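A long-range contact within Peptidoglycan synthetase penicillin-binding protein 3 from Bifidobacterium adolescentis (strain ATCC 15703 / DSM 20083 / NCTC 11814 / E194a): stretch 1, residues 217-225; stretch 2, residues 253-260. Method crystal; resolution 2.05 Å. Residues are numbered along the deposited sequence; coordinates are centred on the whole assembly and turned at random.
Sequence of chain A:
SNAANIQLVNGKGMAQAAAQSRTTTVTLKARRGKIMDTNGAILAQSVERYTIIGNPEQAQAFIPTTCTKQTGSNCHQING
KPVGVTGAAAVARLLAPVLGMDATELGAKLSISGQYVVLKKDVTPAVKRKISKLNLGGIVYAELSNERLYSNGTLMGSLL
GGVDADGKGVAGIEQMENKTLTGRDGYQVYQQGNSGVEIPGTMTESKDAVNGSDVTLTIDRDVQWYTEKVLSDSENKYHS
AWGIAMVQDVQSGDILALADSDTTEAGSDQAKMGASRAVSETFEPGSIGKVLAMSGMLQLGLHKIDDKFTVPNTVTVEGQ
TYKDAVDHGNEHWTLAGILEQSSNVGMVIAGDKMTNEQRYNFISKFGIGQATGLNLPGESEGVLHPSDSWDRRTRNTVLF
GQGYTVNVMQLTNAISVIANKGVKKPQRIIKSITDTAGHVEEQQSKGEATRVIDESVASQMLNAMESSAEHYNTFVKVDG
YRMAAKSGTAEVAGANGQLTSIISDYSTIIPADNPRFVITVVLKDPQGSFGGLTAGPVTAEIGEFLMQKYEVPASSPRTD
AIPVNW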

# COMPACT_ATOMS: atom_id res chain seq x y z
N LEU A 217 2.68 1.18 9.19
CA LEU A 217 2.11 1.87 8.03
C LEU A 217 1.57 3.23 8.44
O LEU A 217 1.32 3.45 9.62
CB LEU A 217 0.93 1.04 7.45
CG LEU A 217 1.21 -0.44 7.14
CD1 LEU A 217 -0.03 -1.07 6.44
CD2 LEU A 217 2.44 -0.49 6.26
N THR A 218 1.40 4.13 7.48
CA THR A 218 0.65 5.36 7.74
C THR A 218 -0.87 5.09 7.74
O THR A 218 -1.65 5.93 8.19
CB THR A 218 0.93 6.40 6.66
OG1 THR A 218 0.55 5.87 5.39
CG2 THR A 218 2.44 6.79 6.65
N ILE A 219 -1.27 3.93 7.22
CA ILE A 219 -2.69 3.56 7.17
C ILE A 219 -3.26 3.48 8.58
O ILE A 219 -2.65 2.90 9.47
CB ILE A 219 -2.89 2.18 6.50
CG1 ILE A 219 -2.36 2.17 5.06
CG2 ILE A 219 -4.38 1.75 6.55
CD1 ILE A 219 -3.22 2.97 4.06
N ASP A 220 -4.44 4.06 8.76
CA ASP A 220 -5.19 3.94 10.02
C ASP A 220 -6.29 2.91 9.83
O ASP A 220 -7.13 3.05 8.93
CB ASP A 220 -5.85 5.28 10.37
CG ASP A 220 -6.58 5.24 11.70
OD1 ASP A 220 -7.72 4.72 11.73
OD2 ASP A 220 -6.02 5.72 12.72
N ARG A 221 -6.30 1.90 10.69
CA ARG A 221 -7.21 0.75 10.61
C ARG A 221 -8.66 1.22 10.60
O ARG A 221 -9.47 0.69 9.84
CB ARG A 221 -6.96 -0.16 11.84
CG ARG A 221 -7.31 -1.62 11.70
CD ARG A 221 -7.01 -2.41 13.01
NE ARG A 221 -7.73 -1.81 14.11
CZ ARG A 221 -8.87 -2.28 14.61
NH1 ARG A 221 -9.40 -3.41 14.16
NH2 ARG A 221 -9.46 -1.63 15.60
N ASP A 222 -8.99 2.20 11.42
CA ASP A 222 -10.37 2.71 11.50
C ASP A 222 -10.79 3.50 10.26
O ASP A 222 -11.92 3.36 9.77
CB ASP A 222 -10.58 3.56 12.77
CG ASP A 222 -10.17 2.80 14.04
OD1 ASP A 222 -10.84 1.80 14.38
OD2 ASP A 222 -9.17 3.19 14.69
N VAL A 223 -9.90 4.32 9.72
CA VAL A 223 -10.24 5.03 8.48
C VAL A 223 -10.33 4.04 7.31
O VAL A 223 -11.21 4.14 6.45
CB VAL A 223 -9.21 6.13 8.15
CG1 VAL A 223 -9.55 6.83 6.83
CG2 VAL A 223 -9.12 7.16 9.33
N GLN A 224 -9.40 3.09 7.26
CA GLN A 224 -9.40 2.09 6.19
C GLN A 224 -10.68 1.27 6.24
O GLN A 224 -11.33 1.03 5.23
CB GLN A 224 -8.18 1.16 6.33
CG GLN A 224 -8.10 0.10 5.19
CD GLN A 224 -7.58 0.68 3.87
OE1 GLN A 224 -6.88 1.68 3.84
NE2 GLN A 224 -7.88 -0.01 2.78
N TRP A 225 -11.05 0.84 7.43
CA TRP A 225 -12.26 0.03 7.59
C TRP A 225 -13.49 0.81 7.16
O TRP A 225 -14.33 0.28 6.43
CB TRP A 225 -12.46 -0.46 9.03
CG TRP A 225 -13.65 -1.38 9.17
CD1 TRP A 225 -13.64 -2.75 9.06
CD2 TRP A 225 -15.01 -1.01 9.41
NE1 TRP A 225 -14.92 -3.24 9.23
CE2 TRP A 225 -15.78 -2.19 9.44
CE3 TRP A 225 -15.67 0.22 9.60
CZ2 TRP A 225 -17.16 -2.19 9.64
CZ3 TRP A 225 -17.05 0.22 9.80
CH2 TRP A 225 -17.77 -0.98 9.82
N GLY A 253 1.58 14.31 3.34
CA GLY A 253 1.55 13.37 2.23
C GLY A 253 1.36 11.92 2.66
O GLY A 253 1.47 11.01 1.85
N ASP A 254 1.07 11.70 3.94
CA ASP A 254 0.82 10.35 4.46
C ASP A 254 -0.51 9.79 3.99
O ASP A 254 -1.51 10.51 3.95
CB ASP A 254 0.81 10.33 5.98
CG ASP A 254 2.19 10.46 6.57
OD1 ASP A 254 3.17 10.43 5.79
OD2 ASP A 254 2.29 10.55 7.81
N ILE A 255 -0.52 8.50 3.69
CA ILE A 255 -1.72 7.83 3.19
C ILE A 255 -2.48 7.16 4.32
O ILE A 255 -2.00 6.22 4.92
CB ILE A 255 -1.35 6.79 2.11
CG1 ILE A 255 -0.61 7.51 0.96
CG2 ILE A 255 -2.62 6.05 1.62
CD1 ILE A 255 -0.16 6.60 -0.16
N LEU A 256 -3.68 7.66 4.63
CA LEU A 256 -4.42 7.15 5.78
C LEU A 256 -5.33 6.00 5.41
O LEU A 256 -5.72 5.21 6.28
CB LEU A 256 -5.27 8.26 6.38
CG LEU A 256 -4.68 9.10 7.52
CD1 LEU A 256 -3.16 9.16 7.53
CD2 LEU A 256 -5.23 10.47 7.39
N ALA A 257 -5.72 5.94 4.13
CA ALA A 257 -6.51 4.83 3.60
C ALA A 257 -6.31 4.73 2.10
O ALA A 257 -6.19 5.74 1.41
CB ALA A 257 -8.02 4.99 3.92
N LEU A 258 -6.31 3.49 1.60
CA LEU A 258 -6.21 3.24 0.17
C LEU A 258 -7.01 1.98 -0.08
O LEU A 258 -6.56 0.87 0.27
CB LEU A 258 -4.75 3.04 -0.25
CG LEU A 258 -4.44 2.80 -1.74
CD1 LEU A 258 -5.01 3.96 -2.59
CD2 LEU A 258 -2.92 2.67 -1.97
N ALA A 259 -8.19 2.13 -0.65
CA ALA A 259 -9.21 1.09 -0.55
C ALA A 259 -9.87 0.78 -1.88
O ALA A 259 -9.93 1.64 -2.76
CB ALA A 259 -10.28 1.54 0.46
N ASP A 260 -10.34 -0.46 -2.02
CA ASP A 260 -11.12 -0.82 -3.19
C ASP A 260 -12.35 -1.62 -2.75
O ASP A 260 -12.46 -2.02 -1.58
CB ASP A 260 -10.29 -1.60 -4.22
CG ASP A 260 -9.73 -2.91 -3.67
OD1 ASP A 260 -10.50 -3.73 -3.13
OD2 ASP A 260 -8.49 -3.09 -3.76

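A loop and the first turn of a helix dock against a chain that turns a corner into a strand through four hydrogen bonds, each using a backbone group of stretch 2, with a few apolar contacts beside them. Helix 221-225 and strand 257-260 run in roughly the same direction, 28° apart, their axes 7.7 Å apart at closest approach; together the stretches bury 459 Å². The backbones come nearest at the loop, where Ile219 CA lies 4.2 Å from Leu256 CA, beside the corner that the second chain turns at Leu256.

Thr218 points toward stretch 2, and in its p rotamer OG1 donates to Ile255 O at a short 2.6 Å, while its methyl CG2 rests 3.7 Å from Asp254 CG. Two residues on, Asp220 N donates to Leu256 O (3.0 Å, 165°), a nearly straight bond that ties the start of the helix to the corner. Ile219 CA also approaches Leu256 O, at 3.6 Å, as a CA-H...O contact. The side chain of Asp220 serves its own helix instead: OD1 caps the N terminus, accepting from Val223 N at 3.0 Å and, weakly, from Asp222 N at 2.8 Å.

Gln224 bonds to the strand through its side-chain amide. Gln224 OE1 accepts from Leu258 N (2.9 Å) and Gln224 NE2 donates to Leu258 O (3.0 Å, 170°), so the side chain satisfies both backbone polar groups of Leu258. NE2 has a further hydrogen bond elsewhere in the structure.

Apolar groups pack around these bonds. Although the CA-to-CB bond of Ile219 points away, its CD1 comes back to lie 4.0 Å from Ile255 CG2 and 3.8 Å from Ala257 CA. Val223 points toward the strand and sets CG1 3.8 Å from Ala257 CB.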